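Side-chain contacts in PpBBE-like 1 D396N (Physcomitrella patens subsp. patens, PDB 6EO5), which is a flavin-dependent cellobiose oxidase of the berberine bridge enzyme-like family, here as a point variant, with a bound FAD: residues S241-G246 and P341-A346; N375-G380 and I385-L390. All coordinates share one frame; numbering follows the deposited sequence.

Contact 1. Residues S241-G246 and P341-A346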
loop_
_atom_site.group_PDB
_atom_site.type_symbol
_atom_site.label_atom_id
_atom_site.label_comp_id
_atom_site.label_asym_id
_atom_site.label_seq_id
_atom_site.Cartn_x
_atom_site.Cartn_y
_atom_site.Cartn_z
ATOM N N SER A 241 -10.047 -1.413 -24.451
ATOM C CA SER A 241 -9.507 -0.117 -24.842
ATOM C C SER A 241 -8.511 0.405 -23.816
ATOM O O SER A 241 -7.510 1.033 -24.183
ATOM C CB SER A 241 -10.633 0.882 -25.039
ATOM O OG SER A 241 -10.075 2.122 -25.398
ATOM N N PHE A 242 -8.775 0.160 -22.529
ATOM C CA PHE A 242 -7.813 0.510 -21.484
ATOM C C PHE A 242 -6.478 -0.199 -21.699
ATOM O O PHE A 242 -5.415 0.432 -21.640
ATOM C CB PHE A 242 -8.405 0.179 -20.110
ATOM C CG PHE A 242 -7.393 0.131 -18.993
ATOM C CD1 PHE A 242 -6.739 1.290 -18.568
ATOM C CD2 PHE A 242 -7.120 -1.074 -18.342
ATOM C CE1 PHE A 242 -5.813 1.250 -17.527
ATOM C CE2 PHE A 242 -6.197 -1.134 -17.300
ATOM C CZ PHE A 242 -5.539 0.041 -16.890
ATOM N N GLN A 243 -6.518 -1.514 -21.971
ATOM C CA GLN A 243 -5.297 -2.288 -22.213
ATOM C C GLN A 243 -4.519 -1.761 -23.413
ATOM O O GLN A 243 -3.297 -1.590 -23.346
ATOM C CB GLN A 243 -5.636 -3.755 -22.439
ATOM C CG GLN A 243 -5.768 -4.566 -21.184
ATOM C CD GLN A 243 -5.646 -6.055 -21.454
ATOM O OE1 GLN A 243 -5.356 -6.834 -20.549
ATOM N NE2 GLN A 243 -5.877 -6.458 -22.705
ATOM N N SER A 244 -5.204 -1.545 -24.541
ATOM C CA SER A 244 -4.526 -1.040 -25.731
ATOM C C SER A 244 -3.897 0.312 -25.460
ATOM O O SER A 244 -2.724 0.533 -25.769
ATOM C CB SER A 244 -5.506 -0.937 -26.891
ATOM O OG SER A 244 -6.205 -2.150 -27.042
ATOM N N TRP A 245 -4.674 1.226 -24.871
ATOM C CA TRP A 245 -4.179 2.557 -24.541
ATOM C C TRP A 245 -3.026 2.495 -23.543
ATOM O O TRP A 245 -2.035 3.236 -23.678
ATOM C CB TRP A 245 -5.332 3.394 -23.982
ATOM C CG TRP A 245 -4.925 4.721 -23.367
ATOM C CD1 TRP A 245 -4.629 5.869 -24.031
ATOM C CD2 TRP A 245 -4.805 5.029 -21.962
ATOM N NE1 TRP A 245 -4.321 6.867 -23.140
ATOM C CE2 TRP A 245 -4.422 6.381 -21.864
ATOM C CE3 TRP A 245 -4.983 4.292 -20.783
ATOM C CZ2 TRP A 245 -4.219 7.016 -20.636
ATOM C CZ3 TRP A 245 -4.772 4.927 -19.562
ATOM C CH2 TRP A 245 -4.395 6.271 -19.500
ATOM N N GLY A 246 -3.145 1.616 -22.531
ATOM C CA GLY A 246 -2.173 1.576 -21.448
ATOM C C GLY A 246 -0.768 1.237 -21.900
ATOM O O GLY A 246 0.208 1.707 -21.302
ATOM N N PRO A 341 1.125 -7.843 -23.498
ATOM C CA PRO A 341 0.230 -6.723 -23.790
ATOM C C PRO A 341 -1.079 -6.817 -23.040
ATOM O O PRO A 341 -2.018 -6.100 -23.381
ATOM C CB PRO A 341 -0.006 -6.866 -25.290
ATOM C CG PRO A 341 -0.002 -8.353 -25.500
ATOM C CD PRO A 341 0.960 -8.936 -24.476
ATOM N N GLY A 342 -1.150 -7.700 -22.046
ATOM C CA GLY A 342 -2.341 -7.795 -21.226
ATOM C C GLY A 342 -3.072 -9.111 -21.376
ATOM O O GLY A 342 -2.524 -10.105 -21.869
ATOM N N LEU A 343 -4.317 -9.136 -20.927
ATOM C CA LEU A 343 -5.130 -10.322 -21.113
ATOM C C LEU A 343 -5.524 -10.456 -22.578
ATOM O O LEU A 343 -5.869 -9.476 -23.239
ATOM C CB LEU A 343 -6.376 -10.261 -20.224
ATOM C CG LEU A 343 -6.136 -10.148 -18.714
ATOM C CD1 LEU A 343 -7.440 -9.945 -17.974
ATOM C CD2 LEU A 343 -5.399 -11.364 -18.189
ATOM N N SER A 344 -5.453 -11.679 -23.086
ATOM C CA SER A 344 -6.067 -12.028 -24.358
ATOM C C SER A 344 -7.535 -11.640 -24.346
ATOM O O SER A 344 -8.090 -11.348 -23.284
ATOM C CB SER A 344 -5.926 -13.530 -24.628
ATOM O OG SER A 344 -6.661 -14.302 -23.684
ATOM N N ASP A 345 -8.184 -11.627 -25.512
ATOM C CA ASP A 345 -9.614 -11.335 -25.514
ATOM C C ASP A 345 -10.380 -12.409 -24.753
ATOM O O ASP A 345 -11.341 -12.110 -24.032
ATOM C CB ASP A 345 -10.142 -11.200 -26.942
ATOM C CG ASP A 345 -9.702 -9.887 -27.616
ATOM O OD1 ASP A 345 -9.134 -8.984 -26.942
ATOM O OD2 ASP A 345 -9.942 -9.751 -28.837
ATOM N N ALA A 346 -9.949 -13.666 -24.880
ATOM C CA ALA A 346 -10.585 -14.745 -24.134
ATOM C C ALA A 346 -10.436 -14.531 -22.633
ATOM O O ALA A 346 -11.378 -14.766 -21.868
ATOM C CB ALA A 346 -9.980 -16.086 -24.550
#
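The side-chain amide of Gln243 pairs with both the backbone N-H and the C=O of Leu343, tying helix 235-246 to the turn between strand 331-338 and helix 345-355. Two hydrogen bonds carry the pairing. Leu343 N donates to Gln243 OE1 at 2.6 Å, with an N-H...O angle of 149° and the donor tilted from the carbonyl plane of the glutamine. In the return bond Gln243 NE2 donates to Leu343 O at 3.1 Å; it is nearly straight (173°), lies in the carbonyl plane on a lone pair of Leu343 O, and leaves that oxygen close to the amide plane of Gln243. Both ends of one amide are engaged, which supports its modelled orientation. With CG anti to the carbonyl carbon (chi1 -85°) and the chain extended beyond it, the amide stands off the helix and reaches the turn. OE1 also approaches Gly342 CA at 3.2 Å and Leu343 CB at 3.6 Å, and it takes a further hydrogen bond from Tyr391 OH. Gly342 has a positive phi, and a side chain there would point toward Gln243. Shortening Gln243 to an alanine would probably leave Leu343 N, Leu343 O and Tyr391 OH without this partner and free the turn to shift against the helix. Leu343 also packs on Ile348 and Met351, and Ser344 N-caps helix 345-355 through Gly347 N. The arrangement is a cyclic pairing of a side-chain amide with the N-H and C=O of one residue, joining helix 235-246 to the turn leading into helix 345-355, beside the seven-stranded antiparallel sheet.

Contact 2. Residues N375-G380 and I385-L390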
loop_
_atom_site.group_PDB
_atom_site.type_symbol
_atom_site.label_atom_id
_atom_site.label_comp_id
_atom_site.label_asym_id
_atom_site.label_seq_id
_atom_site.Cartn_x
_atom_site.Cartn_y
_atom_site.Cartn_z
ATOM N N ASN A 375 8.805 0.451 -13.741
ATOM C CA ASN A 375 9.426 -0.544 -14.603
ATOM C C ASN A 375 10.813 -0.136 -15.087
ATOM O O ASN A 375 11.447 -0.931 -15.791
ATOM C CB ASN A 375 8.531 -0.835 -15.819
ATOM C CG ASN A 375 7.287 -1.656 -15.473
ATOM O OD1 ASN A 375 6.803 -1.650 -14.343
ATOM N ND2 ASN A 375 6.762 -2.358 -16.463
ATOM N N LYS A 376 11.301 1.058 -14.754
ATOM C CA LYS A 376 12.582 1.524 -15.272
ATOM C C LYS A 376 13.730 1.351 -14.286
ATOM O O LYS A 376 14.891 1.478 -14.686
ATOM C CB LYS A 376 12.483 2.995 -15.690
ATOM C CG LYS A 376 11.981 3.213 -17.112
ATOM C CD LYS A 376 11.839 4.696 -17.393
ATOM C CE LYS A 376 12.077 5.009 -18.846
ATOM N NZ LYS A 376 11.222 4.168 -19.712
ATOM N N VAL A 377 13.423 1.118 -13.008
ATOM C CA VAL A 377 14.397 0.599 -12.058
ATOM C C VAL A 377 15.127 -0.606 -12.662
ATOM O O VAL A 377 14.520 -1.432 -13.362
ATOM C CB VAL A 377 13.656 0.227 -10.759
ATOM C CG1 VAL A 377 14.534 -0.572 -9.801
ATOM C CG2 VAL A 377 13.101 1.489 -10.094
ATOM N N VAL A 378 16.438 -0.692 -12.417
ATOM C CA VAL A 378 17.197 -1.921 -12.719
ATOM C C VAL A 378 16.754 -3.028 -11.768
ATOM O O VAL A 378 16.757 -2.819 -10.536
ATOM C CB VAL A 378 18.706 -1.682 -12.590
ATOM C CG1 VAL A 378 19.467 -2.923 -13.061
ATOM C CG2 VAL A 378 19.150 -0.442 -13.357
ATOM N N PRO A 379 16.373 -4.204 -12.272
ATOM C CA PRO A 379 15.985 -5.302 -11.376
ATOM C C PRO A 379 17.173 -5.830 -10.581
ATOM O O PRO A 379 18.326 -5.763 -11.013
ATOM C CB PRO A 379 15.437 -6.370 -12.333
ATOM C CG PRO A 379 15.174 -5.658 -13.630
ATOM C CD PRO A 379 16.173 -4.548 -13.692
ATOM N N GLY A 380 16.878 -6.364 -9.402
ATOM C CA GLY A 380 17.910 -6.892 -8.545
ATOM C C GLY A 380 18.444 -5.939 -7.504
ATOM O O GLY A 380 19.344 -6.321 -6.744
ATOM N N ILE A 385 10.065 -6.614 -6.683
ATOM C CA ILE A 385 10.488 -7.285 -7.910
ATOM C C ILE A 385 9.589 -6.988 -9.109
ATOM O O ILE A 385 10.004 -7.231 -10.251
ATOM C CB ILE A 385 10.575 -8.818 -7.699
ATOM C CG1 ILE A 385 9.179 -9.418 -7.460
ATOM C CG2 ILE A 385 11.525 -9.161 -6.549
ATOM C CD1 ILE A 385 9.142 -10.951 -7.527
ATOM N N HIS A 386 8.385 -6.470 -8.888
ATOM C CA HIS A 386 7.377 -6.378 -9.942
ATOM C C HIS A 386 7.677 -5.177 -10.829
ATOM O O HIS A 386 7.039 -4.123 -10.759
ATOM C CB HIS A 386 5.993 -6.312 -9.315
ATOM C CG HIS A 386 5.836 -7.240 -8.155
ATOM N ND1 HIS A 386 5.821 -8.614 -8.296
ATOM C CD2 HIS A 386 5.737 -6.995 -6.826
ATOM C CE1 HIS A 386 5.705 -9.174 -7.104
ATOM N NE2 HIS A 386 5.646 -8.213 -6.195
ATOM N N ARG A 387 8.673 -5.354 -11.693
ATOM C CA ARG A 387 9.207 -4.267 -12.502
ATOM C C ARG A 387 8.957 -4.471 -13.991
ATOM O O ARG A 387 9.584 -3.787 -14.808
ATOM C CB ARG A 387 10.705 -4.116 -12.243
ATOM C CG ARG A 387 11.064 -3.996 -10.777
ATOM C CD ARG A 387 10.656 -2.651 -10.251
ATOM N NE ARG A 387 11.211 -2.399 -8.925
ATOM C CZ ARG A 387 11.045 -1.255 -8.269
ATOM N NH1 ARG A 387 10.348 -0.276 -8.839
ATOM N NH2 ARG A 387 11.573 -1.089 -7.060
ATOM N N ASN A 388 8.065 -5.406 -14.367
ATOM C CA ASN A 388 7.890 -5.748 -15.776
ATOM C C ASN A 388 6.439 -6.063 -16.143
ATOM O O ASN A 388 6.194 -6.767 -17.136
ATOM C CB ASN A 388 8.781 -6.933 -16.155
ATOM C CG ASN A 388 9.117 -6.956 -17.632
ATOM O OD1 ASN A 388 9.455 -5.924 -18.227
ATOM N ND2 ASN A 388 9.018 -8.126 -18.241
ATOM N N SER A 389 5.477 -5.548 -15.392
ATOM C CA SER A 389 4.068 -5.779 -15.657
ATOM C C SER A 389 3.460 -4.593 -16.389
ATOM O O SER A 389 3.988 -3.477 -16.367
ATOM C CB SER A 389 3.305 -5.993 -14.353
ATOM O OG SER A 389 3.244 -4.743 -13.674
ATOM N N LEU A 390 2.314 -4.842 -17.026
ATOM C CA LEU A 390 1.528 -3.734 -17.555
ATOM C C LEU A 390 0.669 -3.114 -16.456
ATOM O O LEU A 390 0.644 -1.885 -16.304
ATOM C CB LEU A 390 0.669 -4.211 -18.725
ATOM C CG LEU A 390 -0.129 -3.167 -19.500
ATOM C CD1 LEU A 390 0.772 -2.037 -20.044
ATOM C CD2 LEU A 390 -0.926 -3.841 -20.624
HETATM O O HOH W 1 5.790 -3.822 -13.044
#
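Asn375 and Arg387 bring their CA atoms to 4.3 Å where two irregular backbone runs pass each other, one of them bent by an inverse gamma turn centred on His386 and closed by a weak bond from Arg387 N to Ile385 O. From this close point the side chain of Asn375 runs past the carbonyl of Arg387 to later backbone. Its ND2 donates to Ser389 O at 3.0 Å (N-H...O 159°); Ser389 O lies close to the amide plane of Asn375, while the donor is tilted from the carbonyl plane of Ser389. The other branch, OD1, receives a hydrogen bond from an ordered water at 2.7 Å. This water also donates to His386 O (2.6 Å) and accepts from Ser389 N (2.9 Å), so one amide grips the 386-389 backbone both directly and through solvent. Val377 meets Arg387 differently. Its CG1 lies 3.8 Å above the guanidinium plane, over the centre of the group, while CG2 comes to 3.5 Å from Arg387 NH1, so the two methyls rest on the same flat face. A bend at chi2 (-72°) turns the otherwise extended chain so that this face meets Val377. Its nitrogens are held around the rim: NE bonds to Phe384 O, NH1 to Ile374 O, and NH2 to Thr382 OG1, with a salt bridge from NH2 to Asp168, a residue of the FAD-binding region. Such multiple bonding should fix the rotation of the group and balance its charge. His386 NE2 is hydrogen-bonded to Gln429 OE1, and the ring stacks on Tyr337, its side chain about 11 Å from the FAD. The whole is a long hairpin loop, connecting neighbouring antiparallel strands 361-367 and 391-398 and folded around the bonded guanidinium of Arg387.

Contact 1 closes before contact 2 opens along the chain, and they lie about 19 Å apart, centre to centre, on one framework, the seven-stranded antiparallel sheet. The 341-346 turn follows edge strand 331-338, whereas 385-390 leads into its neighbour, strand 391-398. The two contacts meet at Leu390: its CD2 packs at 3.7 Å from Pro341 O, and its CD1 lies 4.0 Å from Gly246 O. The centre of contact 2 is about 17 Å from the chain centre, that of contact 1 about 25 Å. The sheet connects an outlying helix-and-turn contact with a loop on the flavin side, and contact 2 also reaches toward the FAD-binding part through the Arg387-Asp168 salt bridge.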